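PDB 4RDL: capsid from Human calicivirus NLV/Boxer/2001/US, which builds the norovirus shell and, through the protruding (P) domain present here, binds histo-blood group glycans such as the Lewis y tetrasaccharide, probably for attachment to host cells. Local coordinates for residues Cys113-Glu126 with Phe163-Asn177. Sequence-based numbering, arbitrary orientation.
Sequences CDLHMTFVKINPTE and FVGKEVVLELTWVSN. With GAL (beta-D-galactopyranose), chain C; FUC (alpha-L-fucopyranose), chain B; FUC (alpha-L-fucopyranose), chain D.
Ser176 OG sits among three polar groups, 2.8 Å from His116 NE2 in a nearly straight hydrogen bond and close to galactose O3 and O4. The His116 ring lies flat on the six-membered ring of Trp174, centroids 3.6 Å apart and planes at 7°, while His116 CB covers the indole's five-membered ring in a CH-pi contact. Trp174 CG stands between its own backbone N and carbonyl carbon (chi1 65°), which swings the indole over the imidazole; both fucoses come to the indole edge. Asp114 OD2 accepts a hydrogen bond from galactose O3, and Asn177 O one from O4; Thr179 also bonds galactose. Antiparallel strands 113-121 and 167-177 carry a classic beta bulge behind the stack: His116 O accepts from Thr173 N at 2.9 Å and Trp174 N at 3.3 Å. Thr173 OG1 hydrogen-bonds Thr118 OG1 (2.7 Å), where Thr118 packs on Thr173 of the second subunit. Farther along, Phe119 meets the face of Phe163, in the turn before strand 167-177, edge-on, planes at 85°. At the far end Glu126 bridges two lysines, OE1 to Lys121 NZ at 2.8 Å and OE2 to Lys166 NZ at 2.7 Å. Strand pairing, stack and serine bond together hold His116 and Ser176, consistent with an ordered galactose-binding wall.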
ATOM      1  N   CYS A 113      -9.243   0.051  21.317  1.00 11.91           N
ATOM      2  CA  CYS A 113      -7.816  -0.061  21.565  1.00 10.96           C
ATOM      3  C   CYS A 113      -7.094   1.256  21.316  1.00 10.54           C
ATOM      4  O   CYS A 113      -7.712   2.251  20.926  1.00 11.80           O
ATOM      5  CB  CYS A 113      -7.215  -1.188  20.719  1.00 13.16           C
ATOM      6  SG  CYS A 113      -7.499  -0.985  18.935  1.00 13.44           S
ATOM      7  N   ASP A 114      -5.792   1.257  21.572  1.00 11.37           N
ATOM      8  CA  ASP A 114      -4.983   2.455  21.411  1.00 10.51           C
ATOM      9  C   ASP A 114      -4.250   2.405  20.078  1.00 10.06           C
ATOM     10  O   ASP A 114      -3.430   1.510  19.840  1.00 13.09           O
ATOM     11  CB  ASP A 114      -3.971   2.585  22.549  1.00 12.47           C
ATOM     12  CG  ASP A 114      -4.615   2.945  23.882  1.00 13.88           C
ATOM     13  OD1 ASP A 114      -5.864   2.989  23.982  1.00 14.12           O
ATOM     14  OD2 ASP A 114      -3.850   3.184  24.839  1.00 15.56           O
ATOM     15  N   LEU A 115      -4.580   3.351  19.208  1.00 10.50           N
ATOM     16  CA  LEU A 115      -3.942   3.476  17.906  1.00 10.32           C
ATOM     17  C   LEU A 115      -2.772   4.438  18.010  1.00  9.52           C
ATOM     18  O   LEU A 115      -2.957   5.634  18.265  1.00 12.18           O
ATOM     19  CB  LEU A 115      -4.936   3.999  16.868  1.00 10.57           C
ATOM     20  CG  LEU A 115      -6.294   3.293  16.817  1.00 10.54           C
ATOM     21  CD1 LEU A 115      -7.225   4.032  15.861  1.00 12.13           C
ATOM     22  CD2 LEU A 115      -6.128   1.827  16.400  1.00 12.66           C
ATOM     23  N   HIS A 116      -1.568   3.916  17.821  1.00  9.69           N
ATOM     24  CA  HIS A 116      -0.368   4.740  17.884  1.00  9.89           C
ATOM     25  C   HIS A 116      -0.027   5.178  16.477  1.00  9.84           C
ATOM     26  O   HIS A 116       0.429   4.372  15.658  1.00 10.11           O
ATOM     27  CB  HIS A 116       0.786   3.957  18.517  1.00 10.83           C
ATOM     28  CG  HIS A 116       0.491   3.503  19.910  1.00 11.49           C
ATOM     29  ND1 HIS A 116       0.865   4.230  21.022  1.00 12.56           N
ATOM     30  CD2 HIS A 116      -0.186   2.426  20.372  1.00 12.01           C
ATOM     31  CE1 HIS A 116       0.453   3.604  22.110  1.00 13.73           C
ATOM     32  NE2 HIS A 116      -0.197   2.512  21.743  1.00 13.34           N
ATOM     33  N   MET A 117      -0.272   6.457  16.203  1.00 10.71           N
ATOM     34  CA  MET A 117      -0.169   6.995  14.853  1.00 10.10           C
ATOM     35  C   MET A 117       1.109   7.787  14.675  1.00 10.74           C
ATOM     36  O   MET A 117       1.573   8.476  15.591  1.00 12.91           O
ATOM     37  CB  MET A 117      -1.354   7.920  14.545  1.00 12.09           C
ATOM     38  CG  MET A 117      -2.729   7.352  14.877  1.00 12.33           C
ATOM     39  SD  MET A 117      -3.189   5.899  13.921  1.00 11.92           S
ATOM     40  CE  MET A 117      -3.421   6.582  12.288  1.00 11.88           C
ATOM     41  N   THR A 118       1.661   7.710  13.475  1.00 10.06           N
ATOM     42  CA  THR A 118       2.705   8.627  13.062  1.00 10.12           C
ATOM     43  C   THR A 118       2.063   9.573  12.059  1.00  9.85           C
ATOM     44  O   THR A 118       1.226   9.152  11.265  1.00 12.70           O
ATOM     45  CB  THR A 118       3.876   7.869  12.435  1.00 11.98           C
ATOM     46  OG1 THR A 118       4.556   7.133  13.460  1.00 12.82           O
ATOM     47  CG2 THR A 118       4.859   8.827  11.777  1.00 13.95           C
ATOM     48  N   PHE A 119       2.420  10.853  12.087  1.00  9.72           N
ATOM     49  CA  PHE A 119       1.802  11.778  11.149  1.00  9.86           C
ATOM     50  C   PHE A 119       2.770  12.796  10.574  1.00  9.33           C
ATOM     51  O   PHE A 119       3.842  13.052  11.133  1.00 10.31           O
ATOM     52  CB  PHE A 119       0.580  12.483  11.761  1.00 10.27           C
ATOM     53  CG  PHE A 119       0.907  13.425  12.894  1.00 11.57           C
ATOM     54  CD1 PHE A 119       1.317  14.731  12.642  1.00 11.47           C
ATOM     55  CD2 PHE A 119       0.782  13.011  14.212  1.00 12.77           C
ATOM     56  CE1 PHE A 119       1.602  15.594  13.686  1.00 13.11           C
ATOM     57  CE2 PHE A 119       1.056  13.874  15.257  1.00 13.92           C
ATOM     58  CZ  PHE A 119       1.470  15.162  14.993  1.00 14.04           C
ATOM     59  N   VAL A 120       2.372  13.374   9.444  1.00  9.41           N
ATOM     60  CA  VAL A 120       3.122  14.450   8.816  1.00 10.03           C
ATOM     61  C   VAL A 120       2.169  15.534   8.333  1.00  9.99           C
ATOM     62  O   VAL A 120       1.051  15.243   7.891  1.00 10.48           O
ATOM     63  CB  VAL A 120       3.953  13.938   7.612  1.00 10.57           C
ATOM     64  CG1 VAL A 120       5.064  12.986   8.084  1.00 11.70           C
ATOM     65  CG2 VAL A 120       3.070  13.271   6.557  1.00 12.58           C
ATOM     66  N   LYS A 121       2.611  16.785   8.414  1.00 10.02           N
ATOM     67  CA  LYS A 121       1.892  17.861   7.742  1.00 10.68           C
ATOM     68  C   LYS A 121       1.843  17.568   6.245  1.00 10.86           C
ATOM     69  O   LYS A 121       2.796  17.011   5.685  1.00 10.93           O
ATOM     70  CB  LYS A 121       2.582  19.204   8.007  1.00 12.51           C
ATOM     71  CG  LYS A 121       2.515  19.629   9.465  1.00 13.09           C
ATOM     72  CD  LYS A 121       2.955  21.084   9.658  1.00 14.85           C
ATOM     73  CE  LYS A 121       4.418  21.272   9.301  1.00 17.32           C
ATOM     74  NZ  LYS A 121       4.878  22.670   9.635  1.00 18.41           N
ATOM     75  N   ILE A 122       0.732  17.912   5.599  1.00  9.72           N
ATOM     76  CA  ILE A 122       0.533  17.536   4.197  1.00 10.83           C
ATOM     77  C   ILE A 122       0.259  18.723   3.256  1.00 10.66           C
ATOM     78  O   ILE A 122       0.217  18.555   2.048  1.00 12.71           O
ATOM     79  CB  ILE A 122      -0.557  16.426   4.072  1.00 11.16           C
ATOM     80  CG1 ILE A 122      -0.459  15.678   2.733  1.00 11.79           C
ATOM     81  CG2 ILE A 122      -1.951  16.986   4.334  1.00 11.64           C
ATOM     82  CD1 ILE A 122       0.878  14.992   2.516  1.00 12.73           C
ATOM     83  N   ASN A 123       0.077  19.917   3.811  1.00 11.26           N
ATOM     84  CA  ASN A 123      -0.031  21.118   2.986  1.00 12.66           C
ATOM     85  C   ASN A 123       1.346  21.470   2.421  1.00 11.88           C
ATOM     86  O   ASN A 123       2.301  21.640   3.177  1.00 12.67           O
ATOM     87  CB  ASN A 123      -0.579  22.275   3.830  1.00 13.83           C
ATOM     88  CG  ASN A 123      -0.924  23.509   3.007  1.00 17.67           C
ATOM     89  OD1 ASN A 123      -0.373  23.742   1.939  1.00 15.95           O
ATOM     90  ND2 ASN A 123      -1.829  24.321   3.534  1.00 22.67           N
ATOM     91  N   PRO A 124       1.458  21.588   1.089  1.00 12.30           N
ATOM     92  CA  PRO A 124       2.774  21.893   0.511  1.00 13.05           C
ATOM     93  C   PRO A 124       3.422  23.152   1.098  1.00 13.56           C
ATOM     94  O   PRO A 124       4.650  23.211   1.179  1.00 15.43           O
ATOM     95  CB  PRO A 124       2.476  22.087  -0.980  1.00 15.73           C
ATOM     96  CG  PRO A 124       1.228  21.351  -1.221  1.00 17.84           C
ATOM     97  CD  PRO A 124       0.436  21.336   0.058  1.00 13.81           C
ATOM     98  N   THR A 125       2.630  24.140   1.508  1.00 13.22           N
ATOM     99  CA  THR A 125       3.214  25.359   2.065  1.00 15.00           C
ATOM    100  C   THR A 125       3.847  25.120   3.434  1.00 15.67           C
ATOM    101  O   THR A 125       4.612  25.955   3.929  1.00 18.28           O
ATOM    102  CB  THR A 125       2.183  26.499   2.167  1.00 17.23           C
ATOM    103  OG1 THR A 125       1.162  26.148   3.113  1.00 20.11           O
ATOM    104  CG2 THR A 125       1.549  26.757   0.816  1.00 19.27           C
ATOM    105  N   GLU A 126       3.522  23.979   4.040  1.00 14.25           N
ATOM    106  CA  GLU A 126       4.075  23.593   5.335  1.00 13.21           C
ATOM    107  C   GLU A 126       5.241  22.626   5.161  1.00 14.50           C
ATOM    108  O   GLU A 126       5.776  22.099   6.139  1.00 15.35           O
ATOM    109  CB  GLU A 126       2.997  22.941   6.207  1.00 14.54           C
ATOM    110  CG  GLU A 126       1.869  23.880   6.594  1.00 16.17           C
ATOM    111  CD  GLU A 126       2.271  24.875   7.658  1.00 17.98           C
ATOM    112  OE1 GLU A 126       3.255  24.611   8.387  1.00 18.02           O
ATOM    113  OE2 GLU A 126       1.597  25.922   7.767  1.00 20.68           O
ATOM    114  N   PHE A 163       1.029  21.875  15.726  1.00 14.71           N
ATOM    115  CA  PHE A 163       0.214  21.328  14.642  1.00 14.37           C
ATOM    116  C   PHE A 163      -1.237  21.786  14.662  1.00 13.36           C
ATOM    117  O   PHE A 163      -1.999  21.485  13.743  1.00 14.43           O
ATOM    118  CB  PHE A 163       0.272  19.796  14.648  1.00 14.34           C
ATOM    119  CG  PHE A 163       1.653  19.251  14.456  1.00 14.71           C
ATOM    120  CD1 PHE A 163       2.279  19.350  13.223  1.00 15.74           C
ATOM    121  CD2 PHE A 163       2.329  18.652  15.505  1.00 15.80           C
ATOM    122  CE1 PHE A 163       3.554  18.860  13.028  1.00 14.92           C
ATOM    123  CE2 PHE A 163       3.611  18.153  15.322  1.00 15.44           C
ATOM    124  CZ  PHE A 163       4.225  18.258  14.086  1.00 16.51           C
ATOM    125  N   VAL A 164      -1.627  22.516  15.699  1.00 13.75           N
ATOM    126  CA  VAL A 164      -2.998  23.000  15.773  1.00 13.29           C
ATOM    127  C   VAL A 164      -3.270  23.920  14.588  1.00 13.90           C
ATOM    128  O   VAL A 164      -2.522  24.864  14.333  1.00 16.41           O
ATOM    129  CB  VAL A 164      -3.295  23.711  17.107  1.00 14.19           C
ATOM    130  CG1 VAL A 164      -4.657  24.381  17.062  1.00 16.20           C
ATOM    131  CG2 VAL A 164      -3.225  22.706  18.254  1.00 16.74           C
ATOM    132  N   GLY A 165      -4.335  23.612  13.856  1.00 12.97           N
ATOM    133  CA  GLY A 165      -4.694  24.355  12.664  1.00 13.12           C
ATOM    134  C   GLY A 165      -4.097  23.794  11.388  1.00 13.81           C
ATOM    135  O   GLY A 165      -4.424  24.265  10.302  1.00 16.35           O
ATOM    136  N   LYS A 166      -3.229  22.788  11.512  1.00 12.39           N
ATOM    137  CA  LYS A 166      -2.537  22.230  10.353  1.00 13.42           C
ATOM    138  C   LYS A 166      -3.180  20.931   9.878  1.00 11.06           C
ATOM    139  O   LYS A 166      -3.650  20.131  10.688  1.00 11.60           O
ATOM    140  CB  LYS A 166      -1.068  21.938  10.672  1.00 14.87           C
ATOM    141  CG  LYS A 166      -0.310  23.073  11.334  1.00 19.37           C
ATOM    142  CD  LYS A 166      -0.148  24.253  10.423  1.00 20.40           C
ATOM    143  CE  LYS A 166       0.852  25.246  11.024  1.00 22.18           C
ATOM    144  NZ  LYS A 166       0.856  26.546  10.312  1.00 26.79           N
ATOM    145  N   GLU A 167      -3.182  20.728   8.565  1.00 11.21           N
ATOM    146  CA  GLU A 167      -3.666  19.479   7.993  1.00 10.49           C
ATOM    147  C   GLU A 167      -2.558  18.440   7.991  1.00 10.33           C
ATOM    148  O   GLU A 167      -1.425  18.713   7.586  1.00 10.64           O
ATOM    149  CB  GLU A 167      -4.191  19.669   6.571  1.00 12.37           C
ATOM    150  CG  GLU A 167      -5.066  18.508   6.124  1.00 16.00           C
ATOM    151  CD  GLU A 167      -5.481  18.575   4.676  1.00 20.65           C
ATOM    152  OE1 GLU A 167      -4.833  19.300   3.898  1.00 21.96           O
ATOM    153  OE2 GLU A 167      -6.459  17.883   4.312  1.00 23.54           O
ATOM    154  N   VAL A 168      -2.895  17.248   8.466  1.00  9.80           N
ATOM    155  CA  VAL A 168      -1.926  16.156   8.530  1.00  9.95           C
ATOM    156  C   VAL A 168      -2.496  14.881   7.929  1.00  8.35           C
ATOM    157  O   VAL A 168      -3.712  14.713   7.836  1.00  9.87           O
ATOM    158  CB  VAL A 168      -1.470  15.872   9.994  1.00 10.18           C
ATOM    159  CG1 VAL A 168      -0.832  17.115  10.626  1.00 11.43           C
ATOM    160  CG2 VAL A 168      -2.631  15.352  10.858  1.00 11.15           C
ATOM    161  N   VAL A 169      -1.600  13.994   7.506  1.00  8.93           N
ATOM    162  CA  VAL A 169      -1.967  12.614   7.230  1.00  9.01           C
ATOM    163  C   VAL A 169      -1.343  11.731   8.303  1.00  8.80           C
ATOM    164  O   VAL A 169      -0.190  11.943   8.717  1.00 10.22           O
ATOM    165  CB  VAL A 169      -1.553  12.172   5.813  1.00 10.05           C
ATOM    166  CG1 VAL A 169      -2.404  12.876   4.773  1.00 12.31           C
ATOM    167  CG2 VAL A 169      -0.093  12.428   5.559  1.00 15.75           C
ATOM    168  N   LEU A 170      -2.133  10.779   8.790  1.00  9.63           N
ATOM    169  CA  LEU A 170      -1.717   9.905   9.879  1.00  9.16           C
ATOM    170  C   LEU A 170      -1.684   8.469   9.390  1.00  9.08           C
ATOM    171  O   LEU A 170      -2.512   8.059   8.573  1.00 11.37           O
ATOM    172  CB  LEU A 170      -2.684  10.025  11.057  1.00 10.11           C
ATOM    173  CG  LEU A 170      -2.932  11.440  11.604  1.00 10.01           C
ATOM    174  CD1 LEU A 170      -4.282  11.969  11.124  1.00 11.39           C
ATOM    175  CD2 LEU A 170      -2.884  11.411  13.116  1.00 12.62           C
ATOM    176  N   GLU A 171      -0.712   7.711   9.887  1.00  9.28           N
ATOM    177  CA  GLU A 171      -0.611   6.297   9.560  1.00 11.87           C
ATOM    178  C   GLU A 171      -0.506   5.482  10.840  1.00  9.67           C
ATOM    179  O   GLU A 171       0.086   5.919  11.827  1.00  9.83           O
ATOM    180  CB  GLU A 171       0.591   6.017   8.665  1.00 15.81           C
ATOM    181  CG  GLU A 171       0.538   4.608   8.087  1.00 23.38           C
ATOM    182  CD  GLU A 171       1.863   4.132   7.547  1.00 26.06           C
ATOM    183  OE1 GLU A 171       1.941   2.933   7.184  1.00 25.93           O
ATOM    184  OE2 GLU A 171       2.813   4.947   7.480  1.00 25.43           O
ATOM    185  N   LEU A 172      -1.086   4.291  10.819  1.00 10.05           N
ATOM    186  CA  LEU A 172      -1.068   3.414  11.977  1.00  9.87           C
ATOM    187  C   LEU A 172       0.293   2.742  12.128  1.00  9.38           C
ATOM    188  O   LEU A 172       0.659   1.874  11.338  1.00 14.52           O
ATOM    189  CB  LEU A 172      -2.171   2.362  11.843  1.00 10.37           C
ATOM    190  CG  LEU A 172      -2.321   1.446  13.058  1.00 10.26           C
ATOM    191  CD1 LEU A 172      -2.705   2.246  14.305  1.00 11.78           C
ATOM    192  CD2 LEU A 172      -3.353   0.362  12.769  1.00 11.48           C
ATOM    193  N   THR A 173       1.046   3.135  13.149  1.00  9.43           N
ATOM    194  CA  THR A 173       2.380   2.570  13.365  1.00 10.06           C
ATOM    195  C   THR A 173       2.324   1.294  14.197  1.00 10.02           C
ATOM    196  O   THR A 173       2.962   0.290  13.864  1.00 10.48           O
ATOM    197  CB  THR A 173       3.310   3.591  14.031  1.00 10.16           C
ATOM    198  OG1 THR A 173       3.374   4.747  13.190  1.00 13.27           O
ATOM    199  CG2 THR A 173       4.717   3.033  14.222  1.00 12.13           C
ATOM    200  N   TRP A 174       1.567   1.336  15.285  1.00 10.53           N
ATOM    201  CA  TRP A 174       1.355   0.152  16.100  1.00  9.33           C
ATOM    202  C   TRP A 174       0.083   0.304  16.939  1.00  9.54           C
ATOM    203  O   TRP A 174      -0.518   1.388  16.984  1.00 11.44           O
ATOM    204  CB  TRP A 174       2.595  -0.187  16.953  1.00 11.50           C
ATOM    205  CG  TRP A 174       2.982   0.827  18.009  1.00 10.00           C
ATOM    206  CD1 TRP A 174       3.558   2.052  17.809  1.00 11.92           C
ATOM    207  CD2 TRP A 174       2.866   0.662  19.427  1.00 10.85           C
ATOM    208  NE1 TRP A 174       3.779   2.673  19.022  1.00 12.54           N
ATOM    209  CE2 TRP A 174       3.373   1.835  20.031  1.00 11.86           C
ATOM    210  CE3 TRP A 174       2.378  -0.363  20.248  1.00 13.05           C
ATOM    211  CZ2 TRP A 174       3.404   2.013  21.416  1.00 13.14           C
ATOM    212  CZ3 TRP A 174       2.420  -0.190  21.622  1.00 12.99           C
ATOM    213  CH2 TRP A 174       2.921   0.995  22.192  1.00 14.79           C
ATOM    214  N   VAL A 175      -0.334  -0.791  17.569  1.00 10.13           N
ATOM    215  CA  VAL A 175      -1.575  -0.853  18.324  1.00 10.93           C
ATOM    216  C   VAL A 175      -1.300  -1.512  19.667  1.00 11.96           C
ATOM    217  O   VAL A 175      -0.516  -2.461  19.748  1.00 12.96           O
ATOM    218  CB  VAL A 175      -2.651  -1.676  17.561  1.00 11.51           C
ATOM    219  CG1 VAL A 175      -3.934  -1.797  18.384  1.00 12.78           C
ATOM    220  CG2 VAL A 175      -2.934  -1.058  16.194  1.00 12.36           C
ATOM    221  N   SER A 176      -1.926  -0.995  20.716  1.00 11.89           N
ATOM    222  CA  SER A 176      -1.889  -1.662  22.013  1.00 13.03           C
ATOM    223  C   SER A 176      -3.281  -1.709  22.642  1.00 12.72           C
ATOM    224  O   SER A 176      -4.212  -1.035  22.177  1.00 12.85           O
ATOM    225  CB  SER A 176      -0.898  -0.976  22.958  1.00 13.43           C
ATOM    226  OG  SER A 176      -1.296   0.356  23.204  1.00 13.77           O
ATOM    227  N   ASN A 177      -3.427  -2.512  23.691  1.00 13.84           N
ATOM    228  CA  ASN A 177      -4.717  -2.628  24.359  1.00 14.52           C
ATOM    229  C   ASN A 177      -5.093  -1.380  25.143  1.00 15.46           C
ATOM    230  O   ASN A 177      -4.235  -0.630  25.620  1.00 17.41           O
ATOM    231  CB  ASN A 177      -4.741  -3.842  25.290  1.00 16.85           C
ATOM    232  CG  ASN A 177      -3.807  -3.684  26.475  1.00 19.08           C
ATOM    233  OD1 ASN A 177      -2.589  -3.683  26.315  1.00 21.50           O
ATOM    234  ND2 ASN A 177      -4.375  -3.571  27.676  1.00 19.99           N
TER
HETATM  235  C1  GAL C   2       0.541   1.572  28.107  1.00 22.16           C
HETATM  236  C2  GAL C   2       0.371   2.035  26.676  1.00 21.49           C
HETATM  237  C3  GAL C   2      -1.045   2.346  26.358  1.00 19.57           C
HETATM  238  C4  GAL C   2      -1.917   1.271  26.689  1.00 19.39           C
HETATM  239  C5  GAL C   2      -1.745   0.907  28.128  1.00 20.68           C
HETATM  240  C6  GAL C   2      -2.567  -0.215  28.577  1.00 22.62           C
HETATM  241  O2  GAL C   2       1.188   3.185  26.474  1.00 25.31           O
HETATM  242  O3  GAL C   2      -1.162   2.721  24.971  1.00 18.79           O
HETATM  243  O4  GAL C   2      -1.637   0.120  25.828  1.00 18.29           O
HETATM  244  O5  GAL C   2      -0.327   0.547  28.405  1.00 21.82           O
HETATM  245  O6  GAL C   2      -2.543  -0.482  29.900  1.00 26.12           O
HETATM  246  C1  FUC B   4       2.511  -2.484  28.723  1.00 27.36           C
HETATM  247  C2  FUC B   4       1.553  -3.644  28.663  1.00 25.99           C
HETATM  248  C3  FUC B   4       0.355  -3.267  27.890  1.00 24.76           C
HETATM  249  C4  FUC B   4       0.686  -2.813  26.569  1.00 24.67           C
HETATM  250  C5  FUC B   4       1.687  -1.718  26.593  1.00 24.69           C
HETATM  251  C6  FUC B   4       2.149  -1.397  25.264  1.00 25.13           C
HETATM  252  O2  FUC B   4       1.192  -4.040  29.980  1.00 27.25           O
HETATM  253  O3  FUC B   4      -0.574  -4.375  27.845  1.00 26.70           O
HETATM  254  O4  FUC B   4       1.205  -3.903  25.774  1.00 25.09           O
HETATM  255  O5  FUC B   4       2.875  -2.067  27.440  1.00 26.33           O
HETATM  256  C1  FUC D   3       2.005   3.045  25.364  1.00 24.62           C
HETATM  257  C2  FUC D   3       2.578   4.353  25.013  1.00 22.35           C
HETATM  258  C3  FUC D   3       3.473   4.841  26.086  1.00 23.65           C
HETATM  259  C4  FUC D   3       4.550   3.872  26.420  1.00 23.99           C
HETATM  260  C5  FUC D   3       4.001   2.482  26.684  1.00 23.99           C
HETATM  261  C6  FUC D   3       5.078   1.485  26.879  1.00 24.53           C
HETATM  262  O2  FUC D   3       1.540   5.269  24.806  1.00 25.32           O
HETATM  263  O3  FUC D   3       4.010   6.081  25.751  1.00 25.54           O
HETATM  264  O4  FUC D   3       5.464   3.814  25.379  1.00 24.68           O
HETATM  265  O5  FUC D   3       3.111   2.049  25.650  1.00 23.73           O
HETATM  266  O   HOH W   1      -2.282  23.279   6.825  1.00  7.89           O
HETATM  267  O   HOH W   2      -0.083  20.966   6.733  1.00 13.12           O